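Local coordinates for CheC-like superfamily protein (Shewanella oneidensis, PDB 3H2D) that probably acts in chemotaxis signalling as a CheX-type phosphatase of the CheC-like superfamily, at residues F6-P9 with F10-S13; L68-M71 with Q72-G76; N103-Q107 with K108-F112. All coordinates share one frame; numbering follows the deposited sequence.

Overall arrangement
Each contact joins neighbouring residues along the chain, so none closes a long loop, and none nests within or crosses another. Contact 1 comes first, where the chain enters helix 8-21. Contact 2 follows at the C-terminal end of helix 64-75, its centre about 22 Å from that of contact 1. Contact 3 ends helix 84-107 and leads into strand 113-122. Contacts 1 and 3 touch: P9 packs on L105, and the F6 ring meets one of the two modelled conformers of Y110 edge to face. Contact 2 stands apart, about 17 Å from contact 3 between nearest atoms, yet its side chains also rest on helix 84-107. That helix therefore meets both of the others, beside the antiparallel sheet.

Contact 1 (F6-P9 with F10-S13); sequences FINP and FLQS
The backbone O of P9 is gripped twice by S13. S13 OG donates to P9 O at 2.7 Å, nearly along the C=O axis. S13 N donates to P9 O at 3.1 Å from above the carbonyl plane. The hydroxyl lies beside its own backbone N (chi1 -58°), which turns it back toward the preceding turn of the helix. This buried serine thus spends its OH on the main chain. The bonds from L11 N to I7 O and from Q12 N to N8 O are the regular i to i+4 pairs of a first helical turn. L11 N to I7 O is almost straight, at 175°. F10 N adds a weak bond to the same oxygen. The F10 ring turns its edge to the carbonyls of F6 and I7, both near the ring plane, with F10 CD2 3.3 Å from F6 O. It also packs on A101 and L105 of helix 84-107. An alanine at F10 would remove that ring and is likely to leave a gap against both residues. The Q12 side chain runs back over N8, with Q12 CG 3.2 Å from N8 O. N8 and L11 lie side by side, OD1 of N8 near CD2 of L11. Helix 8-21 is wedged between sheet and helix here: I7 and L11 rest on strands 135-142 and 27-33, I7 and F10 on strand 145-153, and P9 and Q12 on helix 84-107.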
loop_
_atom_site.group_PDB
_atom_site.type_symbol
_atom_site.label_atom_id
_atom_site.label_comp_id
_atom_site.label_asym_id
_atom_site.label_seq_id
_atom_site.Cartn_x
_atom_site.Cartn_y
_atom_site.Cartn_z
ATOM N N PHE B 6 11.795 9.026 -14.551
ATOM C CA PHE B 6 11.481 9.232 -13.135
ATOM C C PHE B 6 11.627 7.978 -12.295
ATOM O O PHE B 6 11.733 8.061 -11.071
ATOM C CB PHE B 6 10.112 9.915 -12.941
ATOM C CG PHE B 6 10.163 11.396 -13.097
ATOM C CD1 PHE B 6 10.655 12.195 -12.083
ATOM C CD2 PHE B 6 9.760 12.013 -14.285
ATOM C CE1 PHE B 6 10.765 13.612 -12.260
ATOM C CE2 PHE B 6 9.848 13.416 -14.469
ATOM C CZ PHE B 6 10.353 14.213 -13.445
ATOM N N ILE B 7 11.637 6.792 -12.923
ATOM C CA ILE B 7 11.838 5.574 -12.165
ATOM C C ILE B 7 13.318 5.353 -11.835
ATOM O O ILE B 7 13.623 4.607 -10.924
ATOM C CB ILE B 7 11.193 4.339 -12.879
ATOM C CG1 ILE B 7 10.947 3.195 -11.865
ATOM C CG2 ILE B 7 12.006 3.888 -14.091
ATOM C CD1 ILE B 7 9.938 2.199 -12.309
ATOM N N ASN B 8 14.223 5.988 -12.585
ATOM C CA ASN B 8 15.651 5.727 -12.462
ATOM C C ASN B 8 16.224 5.890 -11.039
ATOM O O ASN B 8 16.957 5.027 -10.594
ATOM C CB ASN B 8 16.467 6.525 -13.490
ATOM C CG ASN B 8 16.207 6.066 -14.920
ATOM O OD1 ASN B 8 15.626 5.012 -15.110
ATOM N ND2 ASN B 8 16.638 6.835 -15.906
ATOM N N PRO B 9 15.892 6.976 -10.315
ATOM C CA PRO B 9 16.342 7.109 -8.898
ATOM C C PRO B 9 15.926 5.958 -7.976
ATOM O O PRO B 9 16.670 5.572 -7.035
ATOM C CB PRO B 9 15.699 8.421 -8.452
ATOM C CG PRO B 9 15.373 9.120 -9.686
ATOM C CD PRO B 9 15.157 8.162 -10.768
ATOM N N PHE B 10 14.736 5.416 -8.236
ATOM C CA PHE B 10 14.228 4.288 -7.485
ATOM C C PHE B 10 14.961 3.005 -7.881
ATOM O O PHE B 10 15.396 2.225 -7.008
ATOM C CB PHE B 10 12.707 4.150 -7.712
ATOM C CG PHE B 10 11.918 5.351 -7.275
ATOM C CD1 PHE B 10 11.501 5.472 -5.963
ATOM C CD2 PHE B 10 11.632 6.394 -8.170
ATOM C CE1 PHE B 10 10.755 6.609 -5.541
ATOM C CE2 PHE B 10 10.926 7.520 -7.762
ATOM C CZ PHE B 10 10.483 7.629 -6.432
ATOM N N LEU B 11 15.122 2.805 -9.181
ATOM C CA LEU B 11 15.956 1.713 -9.745
ATOM C C LEU B 11 17.356 1.699 -9.122
ATOM O O LEU B 11 17.836 0.666 -8.652
ATOM C CB LEU B 11 16.054 1.912 -11.248
ATOM C CG LEU B 11 17.062 1.150 -12.118
ATOM C CD1 LEU B 11 17.020 -0.300 -11.805
ATOM C CD2 LEU B 11 16.720 1.397 -13.604
ATOM N N GLN B 12 18.022 2.852 -9.158
ATOM C CA GLN B 12 19.406 2.936 -8.693
ATOM C C GLN B 12 19.479 2.622 -7.197
ATOM O O GLN B 12 20.363 1.909 -6.739
ATOM C CB GLN B 12 19.944 4.322 -9.005
ATOM C CG GLN B 12 20.082 4.586 -10.527
ATOM C CD GLN B 12 20.203 6.090 -10.926
ATOM O OE1 GLN B 12 20.383 6.992 -10.070
ATOM N NE2 GLN B 12 20.103 6.349 -12.256
ATOM N N SER B 13 18.520 3.156 -6.446
ATOM C CA SER B 13 18.509 2.968 -5.010
ATOM C C SER B 13 18.273 1.493 -4.651
ATOM O O SER B 13 18.903 1.004 -3.726
ATOM C CB SER B 13 17.497 3.906 -4.299
ATOM O OG SER B 13 17.814 5.253 -4.610
#

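Contact 2 (L68-M71 with Q72-G76); sequences LQIM and QNMLG
Q69 reaches forward one turn to N73. Its CB leads to CG, which stands opposite the backbone N (chi1 -168°), and the chain then bends at chi2. The bend carries the amide along the helix. Q69 CD lies 4.0 Å from N73 OD1. Q69 NE2 makes the bond, donating to N73 OD1 at 2.9 Å with an N-H...O angle of 148°. The oxygen lies in the amide plane of Q69, but the donor sits above the carbonyl plane of N73. The two amides are turned 61° against each other. Q69 NE2 also passes 4.0 Å from CG of Q72. The other branch of the N73 amide is engaged elsewhere: ND2 bonds to A22 O, so the group is held at both ends. OE1 of Q72 bonds to N78 ND2.

This is an i to i+4 side-chain bridge on the last turns of helix 64-75. Main-chain bonds run beneath it, from Q72 N to L68 O through L75 N to M71 O. G76 leaves the helix with positive phi. A beta carbon at these backbone angles would clash with the carbonyl oxygen of L75.

Apolar pairs repeat the same spacing. I70 and M74, a selenomethionine, lie side by side, with I70 CG2 3.7 Å from M74 SE. The selenomethionine M71 runs extended and crosses L75 at an angle, with M71 CG 3.7 Å from L75 CD1. Beyond these residues, I70 rests on I93 and M71 on V86 and L89, all of helix 84-107.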
loop_
_atom_site.group_PDB
_atom_site.type_symbol
_atom_site.label_atom_id
_atom_site.label_comp_id
_atom_site.label_asym_id
_atom_site.label_seq_id
_atom_site.Cartn_x
_atom_site.Cartn_y
_atom_site.Cartn_z
ATOM N N LEU B 68 13.494 -14.157 0.480
ATOM C CA LEU B 68 14.190 -14.990 1.456
ATOM C C LEU B 68 15.705 -15.069 1.224
ATOM O O LEU B 68 16.481 -15.152 2.193
ATOM C CB LEU B 68 13.570 -16.369 1.549
ATOM C CG LEU B 68 12.134 -16.442 2.094
ATOM C CD1 LEU B 68 11.655 -17.887 2.029
ATOM C CD2 LEU B 68 12.083 -15.911 3.555
ATOM N N GLN B 69 16.142 -15.074 -0.016
ATOM C CA GLN B 69 17.570 -15.013 -0.290
ATOM C C GLN B 69 18.164 -13.652 0.070
ATOM O O GLN B 69 19.313 -13.582 0.519
ATOM C CB GLN B 69 17.894 -15.306 -1.751
ATOM C CG GLN B 69 19.401 -15.541 -2.025
ATOM C CD GLN B 69 19.984 -16.704 -1.265
ATOM O OE1 GLN B 69 19.472 -17.820 -1.347
ATOM N NE2 GLN B 69 21.069 -16.463 -0.519
ATOM N N ILE B 70 17.419 -12.569 -0.199
ATOM C CA ILE B 70 17.798 -11.219 0.204
ATOM C C ILE B 70 17.955 -11.180 1.742
ATOM O O ILE B 70 18.973 -10.669 2.267
ATOM C CB ILE B 70 16.755 -10.144 -0.315
ATOM C CG1 ILE B 70 16.818 -10.007 -1.839
ATOM C CG2 ILE B 70 16.936 -8.752 0.351
ATOM C CD1 ILE B 70 15.688 -9.162 -2.392
HETATM N N MSE B 71 16.978 -11.734 2.473
HETATM C CA MSE B 71 17.104 -11.793 3.918
HETATM C C MSE B 71 18.284 -12.627 4.373
HETATM O O MSE B 71 18.953 -12.231 5.321
HETATM C CB MSE B 71 15.871 -12.320 4.619
HETATM C CG MSE B 71 15.935 -11.919 6.159
HETATM SE SE MSE B 71 14.308 -12.409 6.861
HETATM C CE MSE B 71 14.731 -12.687 8.734
ATOM N N GLN B 72 18.533 -13.773 3.738
ATOM C CA GLN B 72 19.700 -14.567 4.077
ATOM C C GLN B 72 20.974 -13.703 3.961
ATOM O O GLN B 72 21.823 -13.744 4.834
ATOM C CB GLN B 72 19.840 -15.791 3.184
ATOM C CG GLN B 72 21.066 -16.681 3.525
ATOM C CD GLN B 72 20.951 -17.324 4.909
ATOM O OE1 GLN B 72 19.878 -17.802 5.303
ATOM N NE2 GLN B 72 22.025 -17.275 5.669
ATOM N N ASN B 73 21.108 -12.998 2.835
ATOM C CA ASN B 73 22.339 -12.285 2.534
ATOM C C ASN B 73 22.532 -11.039 3.407
ATOM O O ASN B 73 23.644 -10.718 3.812
ATOM C CB ASN B 73 22.344 -11.861 1.074
ATOM C CG ASN B 73 22.530 -13.022 0.124
ATOM O OD1 ASN B 73 22.577 -14.189 0.524
ATOM N ND2 ASN B 73 22.621 -12.704 -1.146
HETATM N N MSE B 74 21.430 -10.366 3.701
HETATM C CA MSE B 74 21.457 -9.130 4.493
HETATM C C MSE B 74 21.573 -9.384 5.994
HETATM O O MSE B 74 22.330 -8.688 6.676
HETATM C CB MSE B 74 20.235 -8.274 4.187
HETATM C CG MSE B 74 20.225 -7.747 2.794
HETATM SE SE MSE B 74 18.869 -6.433 2.525
HETATM C CE MSE B 74 19.577 -4.976 3.592
ATOM N N LEU B 75 20.862 -10.387 6.492
ATOM C CA LEU B 75 20.773 -10.648 7.953
ATOM C C LEU B 75 21.329 -12.004 8.421
ATOM O O LEU B 75 21.453 -12.242 9.603
ATOM C CB LEU B 75 19.312 -10.501 8.420
ATOM C CG LEU B 75 18.626 -9.170 8.093
ATOM C CD1 LEU B 75 17.133 -9.251 8.438
ATOM C CD2 LEU B 75 19.348 -7.975 8.800
ATOM N N GLY B 76 21.669 -12.892 7.502
ATOM C CA GLY B 76 22.307 -14.111 7.868
ATOM C C GLY B 76 21.337 -15.169 8.326
ATOM O O GLY B 76 21.725 -16.146 8.946
#

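Contact 3 (N103-Q107 with K108-F112); sequences NLLGQ and KGYEF
L105 meets the returning chain with both its branches. L105 CD1 lies 3.7 Å from CE2 of F112, near the plane of that ring and at its edge. In one of the two modelled conformers of Y110, L105 CD2 lies 4.0 Å from CD1 of Y110. In that conformer the Y110 ring also has the carbonyl O of L105 at its edge. F112 CG sits between its own backbone N and carbonyl carbon (chi1 69°), a turn that brings the CE2 edge of the ring to CD1 of L105.

The backbone places these groups. Y110 N donates to L105 O at 3.0 Å, and G109 N donates to G106 O at 3.0 Å. Together they form a Schellman motif that ends helix 84-107. G109 is its C-prime residue, and its positive phi suits a residue without a side chain. K108 N adds a weak bond to L105 O. Y110 O also approaches CA of G106 in a C-H...O contact of 3.3 Å.

Further out, F112 O accepts a bond from NZ of K102. The carbonyls of L105 and G106 thus find N-H donors within the Schellman turn, while L105 turns its methyls to F112 and also faces helix 8-21.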
loop_
_atom_site.group_PDB
_atom_site.type_symbol
_atom_site.label_atom_id
_atom_site.label_comp_id
_atom_site.label_asym_id
_atom_site.label_seq_id
_atom_site.Cartn_x
_atom_site.Cartn_y
_atom_site.Cartn_z
ATOM N N ASN B 103 16.498 11.668 -2.029
ATOM C CA ASN B 103 17.758 12.376 -2.098
ATOM C C ASN B 103 18.179 12.731 -3.538
ATOM O O ASN B 103 18.502 13.871 -3.821
ATOM C CB ASN B 103 18.872 11.559 -1.459
ATOM C CG ASN B 103 20.160 12.331 -1.365
ATOM O OD1 ASN B 103 20.194 13.483 -0.921
ATOM N ND2 ASN B 103 21.219 11.713 -1.784
ATOM N N LEU B 104 18.220 11.716 -4.390
ATOM C CA LEU B 104 18.586 11.903 -5.794
ATOM C C LEU B 104 17.659 12.892 -6.554
ATOM O O LEU B 104 18.139 13.778 -7.254
ATOM C CB LEU B 104 18.587 10.527 -6.481
ATOM C CG LEU B 104 19.704 9.570 -6.046
ATOM C CD1 LEU B 104 19.465 8.155 -6.644
ATOM C CD2 LEU B 104 21.094 10.137 -6.398
ATOM N N LEU B 105 16.341 12.706 -6.428
ATOM C CA LEU B 105 15.342 13.640 -6.976
ATOM C C LEU B 105 15.392 15.063 -6.387
ATOM O O LEU B 105 15.257 16.053 -7.105
ATOM C CB LEU B 105 13.915 13.022 -6.849
ATOM C CG LEU B 105 13.657 11.897 -7.853
ATOM C CD1 LEU B 105 12.460 11.031 -7.397
ATOM C CD2 LEU B 105 13.490 12.441 -9.304
ATOM N N GLY B 106 15.650 15.182 -5.090
ATOM C CA GLY B 106 15.833 16.497 -4.461
ATOM C C GLY B 106 16.992 17.268 -5.033
ATOM O O GLY B 106 16.878 18.506 -5.249
ATOM N N GLN B 107 18.091 16.583 -5.342
ATOM C CA GLN B 107 19.240 17.221 -6.015
ATOM C C GLN B 107 18.871 17.779 -7.385
ATOM O O GLN B 107 19.521 18.703 -7.881
ATOM C CB GLN B 107 20.402 16.230 -6.200
ATOM C CG GLN B 107 21.026 15.781 -4.931
ATOM C CD GLN B 107 21.988 14.559 -5.072
ATOM O OE1 GLN B 107 22.066 13.889 -6.122
ATOM N NE2 GLN B 107 22.714 14.274 -3.986
ATOM N N LYS B 108 17.850 17.209 -7.998
ATOM C CA LYS B 108 17.331 17.678 -9.277
ATOM C C LYS B 108 16.094 18.584 -9.185
ATOM O O LYS B 108 15.411 18.793 -10.186
ATOM C CB LYS B 108 17.009 16.492 -10.158
ATOM C CG LYS B 108 18.239 15.765 -10.637
ATOM C CD LYS B 108 17.842 14.538 -11.440
ATOM C CE LYS B 108 19.026 13.809 -12.026
ATOM N NZ LYS B 108 18.645 13.134 -13.310
ATOM N N GLY B 109 15.826 19.121 -8.010
ATOM C CA GLY B 109 14.704 20.032 -7.789
ATOM C C GLY B 109 13.313 19.462 -7.628
ATOM O O GLY B 109 12.358 20.212 -7.579
ATOM N N TYR B 110 13.202 18.138 -7.580
ATOM C CA TYR B 110 11.928 17.467 -7.381
ATOM C C TYR B 110 11.843 17.150 -5.904
ATOM O O TYR B 110 12.631 16.356 -5.395
ATOM C CB TYR B 110 11.847 16.177 -8.198
ATOM C CG TYR B 110 12.041 16.406 -9.660
ATOM C CD1 TYR B 110 13.299 16.277 -10.249
ATOM C CD2 TYR B 110 10.980 16.808 -10.459
ATOM C CE1 TYR B 110 13.484 16.523 -11.619
ATOM C CE2 TYR B 110 11.152 17.062 -11.816
ATOM C CZ TYR B 110 12.401 16.913 -12.392
ATOM O OH TYR B 110 12.547 17.154 -13.734
ATOM N N GLU B 111 10.932 17.832 -5.215
ATOM C CA GLU B 111 10.732 17.639 -3.779
ATOM C C GLU B 111 9.503 16.779 -3.430
ATOM O O GLU B 111 8.381 17.023 -3.890
ATOM C CB GLU B 111 10.585 18.972 -3.102
ATOM C CG GLU B 111 11.862 19.829 -3.204
ATOM N N PHE B 112 9.730 15.818 -2.550
ATOM C CA PHE B 112 8.619 15.075 -1.926
ATOM C C PHE B 112 9.060 14.562 -0.584
ATOM O O PHE B 112 10.273 14.470 -0.281
ATOM C CB PHE B 112 8.092 13.914 -2.794
ATOM C CG PHE B 112 9.034 12.772 -2.936
ATOM C CD1 PHE B 112 9.043 11.723 -2.034
ATOM C CD2 PHE B 112 9.896 12.726 -4.021
ATOM C CE1 PHE B 112 9.945 10.647 -2.194
ATOM C CE2 PHE B 112 10.767 11.699 -4.187
ATOM C CZ PHE B 112 10.806 10.647 -3.299
#